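Local coordinates for protein secretin XcpQ (Pseudomonas aeruginosa, PDB 4E9J) that forms the outer-membrane channel of the type II secretion system, through which folded proteins such as elastase LasB leave the cell, at residues R32-Q37 against Q71-V76; G54-V59 against S78-T83; E193-A198 against V234-S239. All coordinates share one frame; numbering follows the deposited sequence.

Contact 1: residues R32-Q37 against Q71-V76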
ATOM      1  N   ARG A  32       8.613 -19.355 -17.712  1.00 31.92           N
ATOM      2  CA  ARG A  32       8.181 -19.401 -19.109  1.00 33.41           C
ATOM      3  C   ARG A  32       7.063 -20.416 -19.375  1.00 39.25           C
ATOM      4  O   ARG A  32       6.232 -20.174 -20.253  1.00 38.49           O
ATOM      5  CB  ARG A  32       9.378 -19.577 -20.030  1.00 36.89           C
ATOM      6  CG  ARG A  32      10.277 -18.334 -19.987  1.00 47.96           C
ATOM      7  CD  ARG A  32      11.703 -18.654 -20.387  1.00 56.08           C
ATOM      8  NE  ARG A  32      12.568 -17.475 -20.434  1.00 61.14           N
ATOM      9  CZ  ARG A  32      12.633 -16.599 -21.427  1.00 68.95           C
ATOM     10  NH1 ARG A  32      11.845 -16.726 -22.488  1.00 54.39           N
ATOM     11  NH2 ARG A  32      13.469 -15.572 -21.355  1.00 55.43           N
ATOM     12  N   GLU A  33       7.006 -21.511 -18.594  1.00 37.86           N
ATOM     13  CA  GLU A  33       5.916 -22.482 -18.676  1.00 38.08           C
ATOM     14  C   GLU A  33       4.662 -21.847 -18.108  1.00 39.60           C
ATOM     15  O   GLU A  33       3.598 -21.926 -18.722  1.00 39.47           O
ATOM     16  CB  GLU A  33       6.248 -23.784 -17.909  1.00 39.70           C
ATOM     17  CG  GLU A  33       5.073 -24.750 -17.859  1.00 56.30           C
ATOM     18  CD  GLU A  33       5.422 -26.159 -17.418  1.00 96.52           C
ATOM     19  OE1 GLU A  33       6.407 -26.709 -17.960  1.00112.89           O
ATOM     20  OE2 GLU A  33       4.721 -26.714 -16.542  1.00 88.56           O
ATOM     21  N   PHE A  34       4.787 -21.176 -16.958  1.00 34.81           N
ATOM     22  CA  PHE A  34       3.635 -20.491 -16.373  1.00 33.17           C
ATOM     23  C   PHE A  34       3.050 -19.452 -17.346  1.00 33.86           C
ATOM     24  O   PHE A  34       1.835 -19.387 -17.491  1.00 33.05           O
ATOM     25  CB  PHE A  34       4.004 -19.864 -15.028  1.00 34.36           C
ATOM     26  CG  PHE A  34       2.879 -19.054 -14.427  1.00 34.46           C
ATOM     27  CD1 PHE A  34       1.732 -19.678 -13.943  1.00 37.45           C
ATOM     28  CD2 PHE A  34       2.938 -17.668 -14.403  1.00 33.30           C
ATOM     29  CE1 PHE A  34       0.678 -18.922 -13.409  1.00 37.73           C
ATOM     30  CE2 PHE A  34       1.885 -16.918 -13.891  1.00 36.11           C
ATOM     31  CZ  PHE A  34       0.768 -17.546 -13.380  1.00 34.91           C
ATOM     32  N   ILE A  35       3.905 -18.702 -18.047  1.00 30.94           N
ATOM     33  CA  ILE A  35       3.457 -17.700 -19.043  1.00 30.82           C
ATOM     34  C   ILE A  35       2.682 -18.372 -20.191  1.00 35.89           C
ATOM     35  O   ILE A  35       1.621 -17.881 -20.584  1.00 35.29           O
ATOM     36  CB  ILE A  35       4.665 -16.869 -19.558  1.00 32.86           C
ATOM     37  CG1 ILE A  35       5.213 -15.966 -18.422  1.00 32.90           C
ATOM     38  CG2 ILE A  35       4.276 -16.030 -20.778  1.00 32.32           C
ATOM     39  CD1 ILE A  35       6.746 -15.515 -18.622  1.00 41.22           C
ATOM     40  N   ASP A  36       3.223 -19.488 -20.721  1.00 34.25           N
ATOM     41  CA  ASP A  36       2.572 -20.277 -21.782  1.00 34.51           C
ATOM     42  C   ASP A  36       1.209 -20.795 -21.324  1.00 35.65           C
ATOM     43  O   ASP A  36       0.250 -20.731 -22.094  1.00 33.67           O
ATOM     44  CB  ASP A  36       3.435 -21.487 -22.189  1.00 37.26           C
ATOM     45  CG  ASP A  36       4.664 -21.173 -23.007  1.00 55.60           C
ATOM     46  OD1 ASP A  36       4.710 -20.084 -23.616  1.00 57.87           O
ATOM     47  OD2 ASP A  36       5.549 -22.052 -23.105  1.00 67.54           O
ATOM     48  N   GLN A  37       1.108 -21.287 -20.085  1.00 30.85           N
ATOM     49  CA  GLN A  37      -0.188 -21.752 -19.572  1.00 30.29           C
ATOM     50  C   GLN A  37      -1.186 -20.595 -19.494  1.00 36.09           C
ATOM     51  O   GLN A  37      -2.362 -20.784 -19.801  1.00 35.27           O
ATOM     52  CB  GLN A  37      -0.036 -22.390 -18.183  1.00 30.78           C
ATOM     53  CG  GLN A  37       0.640 -23.757 -18.175  1.00 47.17           C
ATOM     54  CD  GLN A  37      -0.076 -24.815 -18.976  1.00 67.53           C
ATOM     55  OE1 GLN A  37       0.550 -25.532 -19.758  1.00 59.46           O
ATOM     56  NE2 GLN A  37      -1.399 -24.955 -18.819  1.00 62.40           N
ATOM     57  N   GLN A  71      -5.347 -11.665 -12.945  1.00 29.55           N
ATOM     58  CA  GLN A  71      -4.837 -10.970 -11.750  1.00 29.69           C
ATOM     59  C   GLN A  71      -3.712 -11.806 -11.095  1.00 33.14           C
ATOM     60  O   GLN A  71      -2.679 -11.259 -10.700  1.00 31.78           O
ATOM     61  CB  GLN A  71      -5.951 -10.722 -10.707  1.00 31.91           C
ATOM     62  CG  GLN A  71      -6.980  -9.669 -11.093  1.00 49.38           C
ATOM     63  CD  GLN A  71      -8.059  -9.609 -10.029  1.00 67.48           C
ATOM     64  OE1 GLN A  71      -7.794  -9.288  -8.861  1.00 61.91           O
ATOM     65  NE2 GLN A  71      -9.288  -9.969 -10.379  1.00 55.32           N
ATOM     66  N   LEU A  72      -3.906 -13.134 -10.995  1.00 28.90           N
ATOM     67  CA  LEU A  72      -2.897 -14.029 -10.437  1.00 27.43           C
ATOM     68  C   LEU A  72      -1.600 -13.974 -11.292  1.00 26.87           C
ATOM     69  O   LEU A  72      -0.506 -13.894 -10.741  1.00 25.50           O
ATOM     70  CB  LEU A  72      -3.447 -15.446 -10.329  1.00 28.15           C
ATOM     71  CG  LEU A  72      -2.461 -16.553  -9.956  1.00 32.31           C
ATOM     72  CD1 LEU A  72      -1.866 -16.297  -8.582  1.00 33.40           C
ATOM     73  CD2 LEU A  72      -3.146 -17.916 -10.000  1.00 32.95           C
ATOM     74  N   PHE A  73      -1.738 -13.965 -12.618  1.00 22.76           N
ATOM     75  CA  PHE A  73      -0.605 -13.811 -13.550  1.00 22.84           C
ATOM     76  C   PHE A  73       0.189 -12.540 -13.249  1.00 29.04           C
ATOM     77  O   PHE A  73       1.405 -12.596 -13.143  1.00 28.07           O
ATOM     78  CB  PHE A  73      -1.110 -13.793 -15.003  1.00 24.19           C
ATOM     79  CG  PHE A  73      -0.159 -13.229 -16.032  1.00 24.73           C
ATOM     80  CD1 PHE A  73       0.996 -13.914 -16.385  1.00 27.12           C
ATOM     81  CD2 PHE A  73      -0.467 -12.067 -16.718  1.00 29.02           C
ATOM     82  CE1 PHE A  73       1.831 -13.441 -17.405  1.00 27.62           C
ATOM     83  CE2 PHE A  73       0.383 -11.579 -17.718  1.00 32.28           C
ATOM     84  CZ  PHE A  73       1.540 -12.260 -18.038  1.00 29.29           C
ATOM     85  N   LEU A  74      -0.507 -11.397 -13.069  1.00 30.93           N
ATOM     86  CA  LEU A  74       0.169 -10.115 -12.769  1.00 30.31           C
ATOM     87  C   LEU A  74       0.905 -10.154 -11.438  1.00 32.16           C
ATOM     88  O   LEU A  74       2.000  -9.610 -11.335  1.00 32.74           O
ATOM     89  CB  LEU A  74      -0.834  -8.964 -12.790  1.00 30.99           C
ATOM     90  CG  LEU A  74      -1.515  -8.664 -14.127  1.00 35.35           C
ATOM     91  CD1 LEU A  74      -2.460  -7.477 -13.986  1.00 37.83           C
ATOM     92  CD2 LEU A  74      -0.517  -8.441 -15.219  1.00 37.23           C
ATOM     93  N   SER A  75       0.321 -10.824 -10.429  1.00 26.63           N
ATOM     94  CA  SER A  75       0.922 -10.991  -9.117  1.00 26.72           C
ATOM     95  C   SER A  75       2.176 -11.836  -9.216  1.00 31.72           C
ATOM     96  O   SER A  75       3.161 -11.525  -8.556  1.00 31.37           O
ATOM     97  CB  SER A  75      -0.055 -11.634  -8.133  1.00 30.38           C
ATOM     98  OG  SER A  75      -0.840 -10.642  -7.492  1.00 40.89           O
ATOM     99  N   VAL A  76       2.154 -12.906 -10.033  1.00 29.34           N
ATOM    100  CA  VAL A  76       3.336 -13.756 -10.219  1.00 28.62           C
ATOM    101  C   VAL A  76       4.438 -12.969 -10.935  1.00 30.30           C
ATOM    102  O   VAL A  76       5.590 -13.017 -10.525  1.00 30.54           O
ATOM    103  CB  VAL A  76       2.972 -15.096 -10.924  1.00 33.29           C
ATOM    104  CG1 VAL A  76       4.217 -15.854 -11.389  1.00 32.67           C
ATOM    105  CG2 VAL A  76       2.146 -15.973  -9.983  1.00 33.40           C
TER
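Val76, whose backbone N donates to Leu72 O at 2.9 Å inside its own helix, lays its isopropyl group against the ring of Phe34 on the facing helix. This is the helix pair of the N0 domain, sandwiched between two sheets, and no hydrogen bond crosses it. The short axes run nearly antiparallel, at 161°, and come no closer than 11.3 Å, so large side chains must fill the gap. Phe34 does most of this. Its CB points toward the segment 71-76, and with CG anti to the backbone N (chi1 176°) the ring is carried on to Val76, which meets it from the opposite direction. Phe34 CE2 lies 3.6 Å from Val76 CG1, an approach oblique to the ring, while Val76 CG2 reaches the neighbouring CZ. At the edge of the Phe34 ring, near its plane, Phe34 CZ lies 4.0 Å from Phe73 CA. The Phe73 ring turns its edge to Ile35 and stacks on Phe46. On one side of the pair, strand 55-61 covers Phe34, Leu72 and Val76 through Val58; on the other, strand 46-48 covers Ile35. Ser75 OG bonds to His141, tying helix 66-79 to what is probably the N1 domain. The two phenylalanines do not stack on each other: Phe34 CE2 comes 4.0 Å from Phe73 CD1 at the edge of the Phe73 ring. Farther along that edge, Ile35 CG1 sits 4.3 Å from Phe73 CE1.

Contact 2: residues G54-V59 against S78-T83; sequences GQVSVV and STHGFT
Strand 55-59, carrying Val56, passes the point where helix 66-79 ends and the chain turns at His80 into strand 82-86 of the N0 domain. The turn is a Schellman motif. His80 is the first residue to leave helical angles, and Gly81 follows as the C-prime residue with a positive phi of 78°. Gly81 N bonds back to Ser78 O at 3.2 Å, and Phe82 N reaches the carbonyl of the residue just before Ser78. No hydrogen bond runs directly between the two segments; a side chain and a water join them instead. His80 CB points toward the strand, and with CG anti to the carbonyl carbon (chi1 -61°) the ring comes to lie beside Val56. Val56 CG1 rests over one face of this ring, 3.8 Å from the centroid and 19° off the normal, which makes it a CH-pi contact. The methyl is displaced toward the rim, where Val56 CG1 stands 3.6 Å from His80 NE2. Gln55 O approaches His80 CE1 to 3.7 Å, obliquely to the ring. At the ring edge, and in its plane, a water oxygen is hydrogen-bonded to His80 NE2 at 3.0 Å. The same water donates a weak bond of 3.4 Å to Ser57 O, bridging the histidine to the strand backbone. Beyond this, Val56 also packs on Phe34 and Ile31 of helix 31-42, His80 touches Leu113, and the backbone of Ser57 pairs with Thr115 of strand 114-119. Thr83 meets Thr83 of the second subunit. Within the turn itself, the His80 O atom lies 3.2 Å above the plane of the Phe82 ring, offset toward the rim.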
ATOM      1  N   GLY A  54      13.579 -17.644 -14.155  1.00 42.17           N
ATOM      2  CA  GLY A  54      13.170 -17.983 -12.799  1.00 41.61           C
ATOM      3  C   GLY A  54      12.286 -19.205 -12.699  1.00 44.79           C
ATOM      4  O   GLY A  54      11.679 -19.635 -13.682  1.00 44.32           O
ATOM      5  N   GLN A  55      12.205 -19.742 -11.477  1.00 41.99           N
ATOM      6  CA  GLN A  55      11.389 -20.890 -11.105  1.00 41.99           C
ATOM      7  C   GLN A  55      10.205 -20.376 -10.277  1.00 43.61           C
ATOM      8  O   GLN A  55      10.395 -19.528  -9.411  1.00 44.22           O
ATOM      9  CB  GLN A  55      12.188 -21.875 -10.237  1.00 43.15           C
ATOM     10  CG  GLN A  55      13.276 -22.693 -10.913  1.00 64.65           C
ATOM     11  CD  GLN A  55      12.793 -23.463 -12.111  1.00 84.23           C
ATOM     12  OE1 GLN A  55      12.179 -24.523 -11.984  1.00 83.19           O
ATOM     13  NE2 GLN A  55      13.068 -22.957 -13.294  1.00 71.54           N
ATOM     14  N   VAL A  56       8.999 -20.858 -10.578  1.00 37.18           N
ATOM     15  CA  VAL A  56       7.791 -20.452  -9.870  1.00 34.98           C
ATOM     16  C   VAL A  56       6.977 -21.630  -9.388  1.00 37.70           C
ATOM     17  O   VAL A  56       6.983 -22.714  -9.994  1.00 36.43           O
ATOM     18  CB  VAL A  56       6.931 -19.477 -10.717  1.00 36.47           C
ATOM     19  CG1 VAL A  56       7.778 -18.287 -11.178  1.00 35.56           C
ATOM     20  CG2 VAL A  56       6.270 -20.168 -11.905  1.00 35.29           C
ATOM     21  N   SER A  57       6.284 -21.406  -8.272  1.00 33.32           N
ATOM     22  CA  SER A  57       5.298 -22.319  -7.728  1.00 34.30           C
ATOM     23  C   SER A  57       4.029 -21.460  -7.575  1.00 37.72           C
ATOM     24  O   SER A  57       4.074 -20.400  -6.945  1.00 38.72           O
ATOM     25  CB  SER A  57       5.760 -22.920  -6.403  1.00 39.83           C
ATOM     26  OG  SER A  57       6.939 -23.696  -6.576  1.00 46.78           O
ATOM     27  N   VAL A  58       2.933 -21.865  -8.229  1.00 31.18           N
ATOM     28  CA  VAL A  58       1.681 -21.114  -8.261  1.00 29.92           C
ATOM     29  C   VAL A  58       0.569 -22.049  -7.880  1.00 35.55           C
ATOM     30  O   VAL A  58       0.387 -23.082  -8.528  1.00 35.36           O
ATOM     31  CB  VAL A  58       1.457 -20.505  -9.654  1.00 32.08           C
ATOM     32  CG1 VAL A  58       0.210 -19.625  -9.673  1.00 31.78           C
ATOM     33  CG2 VAL A  58       2.684 -19.724 -10.093  1.00 31.23           C
ATOM     34  N   VAL A  59      -0.196 -21.670  -6.854  1.00 32.30           N
ATOM     35  CA  VAL A  59      -1.226 -22.523  -6.275  1.00 32.10           C
ATOM     36  C   VAL A  59      -2.507 -21.774  -5.979  1.00 36.25           C
ATOM     37  O   VAL A  59      -2.465 -20.717  -5.358  1.00 33.49           O
ATOM     38  CB  VAL A  59      -0.653 -23.165  -4.990  1.00 36.59           C
ATOM     39  CG1 VAL A  59      -1.698 -23.991  -4.239  1.00 36.89           C
ATOM     40  CG2 VAL A  59       0.585 -23.994  -5.296  1.00 36.98           C
ATOM     41  N   SER A  78       4.891  -9.606 -11.052  1.00 34.90           N
ATOM     42  CA  SER A  78       5.350  -8.636 -10.064  1.00 34.73           C
ATOM     43  C   SER A  78       6.184  -9.283  -8.959  1.00 38.38           C
ATOM     44  O   SER A  78       7.217  -8.717  -8.603  1.00 37.78           O
ATOM     45  CB  SER A  78       4.177  -7.867  -9.462  1.00 39.79           C
ATOM     46  OG  SER A  78       4.599  -7.011  -8.415  1.00 57.70           O
ATOM     47  N   THR A  79       5.814 -10.500  -8.489  1.00 34.20           N
ATOM     48  CA  THR A  79       6.601 -11.200  -7.457  1.00 34.27           C
ATOM     49  C   THR A  79       8.053 -11.411  -7.895  1.00 39.32           C
ATOM     50  O   THR A  79       8.943 -11.265  -7.073  1.00 39.14           O
ATOM     51  CB  THR A  79       5.962 -12.555  -7.063  1.00 39.97           C
ATOM     52  OG1 THR A  79       4.722 -12.316  -6.372  1.00 39.54           O
ATOM     53  CG2 THR A  79       6.885 -13.442  -6.164  1.00 33.75           C
ATOM     54  N   HIS A  80       8.285 -11.723  -9.177  1.00 37.62           N
ATOM     55  CA  HIS A  80       9.613 -12.028  -9.696  1.00 36.93           C
ATOM     56  C   HIS A  80      10.280 -10.860 -10.439  1.00 41.51           C
ATOM     57  O   HIS A  80      11.312 -11.054 -11.062  1.00 40.25           O
ATOM     58  CB  HIS A  80       9.526 -13.305 -10.554  1.00 36.88           C
ATOM     59  CG  HIS A  80       9.056 -14.476  -9.761  1.00 39.49           C
ATOM     60  ND1 HIS A  80      10.005 -15.285  -9.172  1.00 41.76           N
ATOM     61  CD2 HIS A  80       7.848 -14.870  -9.313  1.00 41.06           C
ATOM     62  CE1 HIS A  80       9.364 -16.146  -8.421  1.00 41.16           C
ATOM     63  NE2 HIS A  80       8.085 -15.950  -8.454  1.00 41.22           N
ATOM     64  N   GLY A  81       9.729  -9.662 -10.309  1.00 39.44           N
ATOM     65  CA  GLY A  81      10.309  -8.455 -10.885  1.00 38.18           C
ATOM     66  C   GLY A  81      10.101  -8.247 -12.359  1.00 39.79           C
ATOM     67  O   GLY A  81      10.957  -7.645 -13.006  1.00 38.25           O
ATOM     68  N   PHE A  82       8.943  -8.679 -12.894  1.00 34.94           N
ATOM     69  CA  PHE A  82       8.595  -8.496 -14.298  1.00 33.44           C
ATOM     70  C   PHE A  82       7.325  -7.669 -14.444  1.00 35.20           C
ATOM     71  O   PHE A  82       6.511  -7.633 -13.524  1.00 36.74           O
ATOM     72  CB  PHE A  82       8.440  -9.858 -15.002  1.00 34.96           C
ATOM     73  CG  PHE A  82       9.659 -10.734 -14.822  1.00 36.46           C
ATOM     74  CD1 PHE A  82      10.882 -10.361 -15.350  1.00 40.05           C
ATOM     75  CD2 PHE A  82       9.606 -11.877 -14.036  1.00 38.30           C
ATOM     76  CE1 PHE A  82      12.030 -11.117 -15.106  1.00 40.56           C
ATOM     77  CE2 PHE A  82      10.749 -12.638 -13.801  1.00 41.43           C
ATOM     78  CZ  PHE A  82      11.958 -12.251 -14.334  1.00 40.14           C
ATOM     79  N   THR A  83       7.115  -7.091 -15.632  1.00 28.27           N
ATOM     80  CA  THR A  83       5.932  -6.328 -15.981  1.00 29.18           C
ATOM     81  C   THR A  83       5.585  -6.525 -17.459  1.00 34.70           C
ATOM     82  O   THR A  83       6.473  -6.851 -18.251  1.00 35.89           O
ATOM     83  CB  THR A  83       6.156  -4.833 -15.601  1.00 40.60           C
ATOM     84  OG1 THR A  83       4.955  -4.104 -15.803  1.00 44.37           O
ATOM     85  CG2 THR A  83       7.271  -4.194 -16.368  1.00 41.58           C
TER
HETATM   86  O   HOH W   1       5.889 -17.614  -7.376  1.00 37.29           O

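Contact 3: residues E193-A198 against V234-S239; sequences EVLNNA and VQLAQS
The N2 domain has the KH-like layout of secretin ring domains, two helices laid against a three-stranded sheet in the order strand, helix, strand, strand, helix, and this contact joins its helices 188-201 and 227-240 through Leu195. The two methyls of Leu195 divide the work. Leu195 CD1 packs on Ala237 CB at 3.9 Å. Leu195 CA and Ala237 CA, 7.1 Å apart, are the nearest such pair across the segments, consistent with the small side chain at that point. Leu195 CD2 turns instead to Leu236, lying 3.4 Å from Leu236 CD2, tighter than usual van der Waals contact, and 3.7 Å from Leu236 CG. The two leucines slide past each other in opposite directions, CD2 beside CD2. Leu236 reaches across because CG stands anti to its own backbone N (chi1 -170°). The sheet covers the pair: Leu221 of strand 220-224 touches both Leu195 and Ala237, Val212 adds to the Leu195 side, and Ile181 to the Ala237 side. Gln238 NE2 makes a weak hydrogen bond to Asp177 OD2 of the second subunit. Ser239 OG folds back and donates to Leu236 O at 2.7 Å, with a C=O...O angle of 138° and the hydroxyl tilted 19° from the carbonyl plane.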
ATOM      1  N   GLU A 193       5.099  -9.786  23.887  1.00 29.49           N
ATOM      2  CA  GLU A 193       5.163 -10.926  24.815  1.00 29.78           C
ATOM      3  C   GLU A 193       4.583 -10.584  26.191  1.00 34.72           C
ATOM      4  O   GLU A 193       3.820 -11.360  26.732  1.00 34.81           O
ATOM      5  CB  GLU A 193       6.625 -11.429  24.932  1.00 31.41           C
ATOM      6  CG  GLU A 193       6.768 -12.838  25.487  1.00 43.60           C
ATOM      7  CD  GLU A 193       8.214 -13.286  25.568  1.00 77.08           C
ATOM      8  OE1 GLU A 193       8.955 -12.744  26.422  1.00 81.13           O
ATOM      9  OE2 GLU A 193       8.620 -14.147  24.755  1.00 73.15           O
ATOM     10  N   VAL A 194       4.915  -9.416  26.744  1.00 34.45           N
ATOM     11  CA  VAL A 194       4.361  -8.990  28.046  1.00 34.41           C
ATOM     12  C   VAL A 194       2.836  -8.839  27.973  1.00 34.44           C
ATOM     13  O   VAL A 194       2.122  -9.255  28.885  1.00 33.97           O
ATOM     14  CB  VAL A 194       5.035  -7.670  28.501  1.00 39.16           C
ATOM     15  CG1 VAL A 194       4.240  -6.988  29.613  1.00 39.62           C
ATOM     16  CG2 VAL A 194       6.447  -7.933  28.974  1.00 38.90           C
ATOM     17  N   LEU A 195       2.345  -8.202  26.912  1.00 29.96           N
ATOM     18  CA  LEU A 195       0.915  -7.993  26.741  1.00 29.43           C
ATOM     19  C   LEU A 195       0.165  -9.291  26.549  1.00 33.32           C
ATOM     20  O   LEU A 195      -0.859  -9.480  27.198  1.00 34.67           O
ATOM     21  CB  LEU A 195       0.647  -7.024  25.581  1.00 29.22           C
ATOM     22  CG  LEU A 195       1.113  -5.603  25.861  1.00 31.88           C
ATOM     23  CD1 LEU A 195       1.105  -4.774  24.590  1.00 31.94           C
ATOM     24  CD2 LEU A 195       0.313  -4.962  26.989  1.00 30.97           C
ATOM     25  N   ASN A 196       0.709 -10.216  25.742  1.00 28.53           N
ATOM     26  CA  ASN A 196       0.106 -11.530  25.539  1.00 29.90           C
ATOM     27  C   ASN A 196       0.120 -12.353  26.816  1.00 37.13           C
ATOM     28  O   ASN A 196      -0.882 -12.975  27.138  1.00 36.56           O
ATOM     29  CB  ASN A 196       0.841 -12.295  24.443  1.00 27.58           C
ATOM     30  CG  ASN A 196       0.536 -11.759  23.080  1.00 46.46           C
ATOM     31  OD1 ASN A 196      -0.565 -11.265  22.823  1.00 43.92           O
ATOM     32  ND2 ASN A 196       1.462 -11.939  22.143  1.00 38.44           N
ATOM     33  N   ASN A 197       1.259 -12.360  27.537  1.00 36.69           N
ATOM     34  CA  ASN A 197       1.373 -13.078  28.817  1.00 37.41           C
ATOM     35  C   ASN A 197       0.353 -12.547  29.812  1.00 42.40           C
ATOM     36  O   ASN A 197      -0.414 -13.338  30.346  1.00 43.73           O
ATOM     37  CB  ASN A 197       2.802 -12.982  29.393  1.00 35.35           C
ATOM     38  CG  ASN A 197       3.779 -13.912  28.742  1.00 59.40           C
ATOM     39  OD1 ASN A 197       3.428 -14.741  27.896  1.00 50.72           O
ATOM     40  ND2 ASN A 197       5.033 -13.810  29.142  1.00 60.07           N
ATOM     41  N   ALA A 198       0.282 -11.221  30.006  1.00 40.18           N
ATOM     42  CA  ALA A 198      -0.709 -10.624  30.920  1.00 41.91           C
ATOM     43  C   ALA A 198      -2.162 -10.986  30.558  1.00 47.14           C
ATOM     44  O   ALA A 198      -2.959 -11.252  31.464  1.00 46.71           O
ATOM     45  CB  ALA A 198      -0.544  -9.119  30.975  1.00 42.83           C
ATOM     46  N   VAL A 234      -4.714  -0.660  24.697  1.00 30.33           N
ATOM     47  CA  VAL A 234      -3.942   0.502  24.215  1.00 29.96           C
ATOM     48  C   VAL A 234      -3.319   1.239  25.428  1.00 36.30           C
ATOM     49  O   VAL A 234      -2.132   1.557  25.406  1.00 32.93           O
ATOM     50  CB  VAL A 234      -4.769   1.445  23.300  1.00 33.69           C
ATOM     51  CG1 VAL A 234      -4.032   2.746  23.012  1.00 33.18           C
ATOM     52  CG2 VAL A 234      -5.125   0.747  21.986  1.00 34.47           C
ATOM     53  N   GLN A 235      -4.102   1.452  26.498  1.00 33.50           N
ATOM     54  CA  GLN A 235      -3.595   2.108  27.708  1.00 33.64           C
ATOM     55  C   GLN A 235      -2.487   1.279  28.351  1.00 36.62           C
ATOM     56  O   GLN A 235      -1.456   1.834  28.700  1.00 34.41           O
ATOM     57  CB  GLN A 235      -4.729   2.358  28.730  1.00 35.42           C
ATOM     58  N   LEU A 236      -2.699  -0.046  28.483  1.00 36.84           N
ATOM     59  CA  LEU A 236      -1.714  -0.991  29.035  1.00 37.70           C
ATOM     60  C   LEU A 236      -0.422  -0.976  28.215  1.00 42.55           C
ATOM     61  O   LEU A 236       0.651  -1.012  28.805  1.00 43.59           O
ATOM     62  CB  LEU A 236      -2.273  -2.427  29.059  1.00 38.26           C
ATOM     63  CG  LEU A 236      -1.412  -3.461  29.835  1.00 43.84           C
ATOM     64  CD1 LEU A 236      -1.390  -3.164  31.334  1.00 44.07           C
ATOM     65  CD2 LEU A 236      -1.902  -4.888  29.613  1.00 47.02           C
ATOM     66  N   ALA A 237      -0.527  -0.988  26.866  1.00 37.61           N
ATOM     67  CA  ALA A 237       0.635  -0.917  25.962  1.00 36.97           C
ATOM     68  C   ALA A 237       1.426   0.362  26.174  1.00 40.74           C
ATOM     69  O   ALA A 237       2.663   0.319  26.217  1.00 39.10           O
ATOM     70  CB  ALA A 237       0.188  -1.025  24.518  1.00 37.46           C
ATOM     71  N   GLN A 238       0.747   1.479  26.418  1.00 39.05           N
ATOM     72  CA  GLN A 238       1.460   2.722  26.673  1.00 39.66           C
ATOM     73  C   GLN A 238       2.300   2.692  27.953  1.00 46.94           C
ATOM     74  O   GLN A 238       3.413   3.211  27.931  1.00 47.18           O
ATOM     75  CB  GLN A 238       0.515   3.926  26.565  1.00 40.22           C
ATOM     76  CG  GLN A 238       0.033   4.159  25.113  1.00 37.57           C
ATOM     77  CD  GLN A 238       1.107   4.655  24.191  1.00 58.04           C
ATOM     78  OE1 GLN A 238       2.261   4.839  24.585  1.00 51.46           O
ATOM     79  NE2 GLN A 238       0.743   4.898  22.932  1.00 52.31           N
ATOM     80  N   SER A 239       1.876   1.929  28.989  1.00 44.89           N
ATOM     81  CA  SER A 239       2.668   1.778  30.216  1.00 43.60           C
ATOM     82  C   SER A 239       3.973   0.975  30.021  1.00 46.85           C
ATOM     83  O   SER A 239       4.860   1.076  30.859  1.00 48.89           O
ATOM     84  CB  SER A 239       1.826   1.165  31.341  1.00 47.08           C
ATOM     85  OG  SER A 239       1.684  -0.244  31.228  1.00 55.44           O
TER

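Contacts 1 and 2 belong to one N0 core. Their centres are 7 Å apart, their segments alternate along the chain, and both draw on helix 66-79. Val58 of the strand in contact 2 touches both helices of contact 1: its CG1 is 3.8 Å from both Leu72 CD2 and Phe34 CE1, and its CG2 is 3.8 Å from Val76 CG2. Contact 3 stands apart in N2, with centres 44 Å from contact 1 and 40 Å from contact 2 and nearest atoms about 30 and 29 Å away, on the opposite side of the chain's centre. N1 lies between; strand 55-61 pairs with strand 114-119, joining N0 to N1, while N0 and N2 appear separately packed.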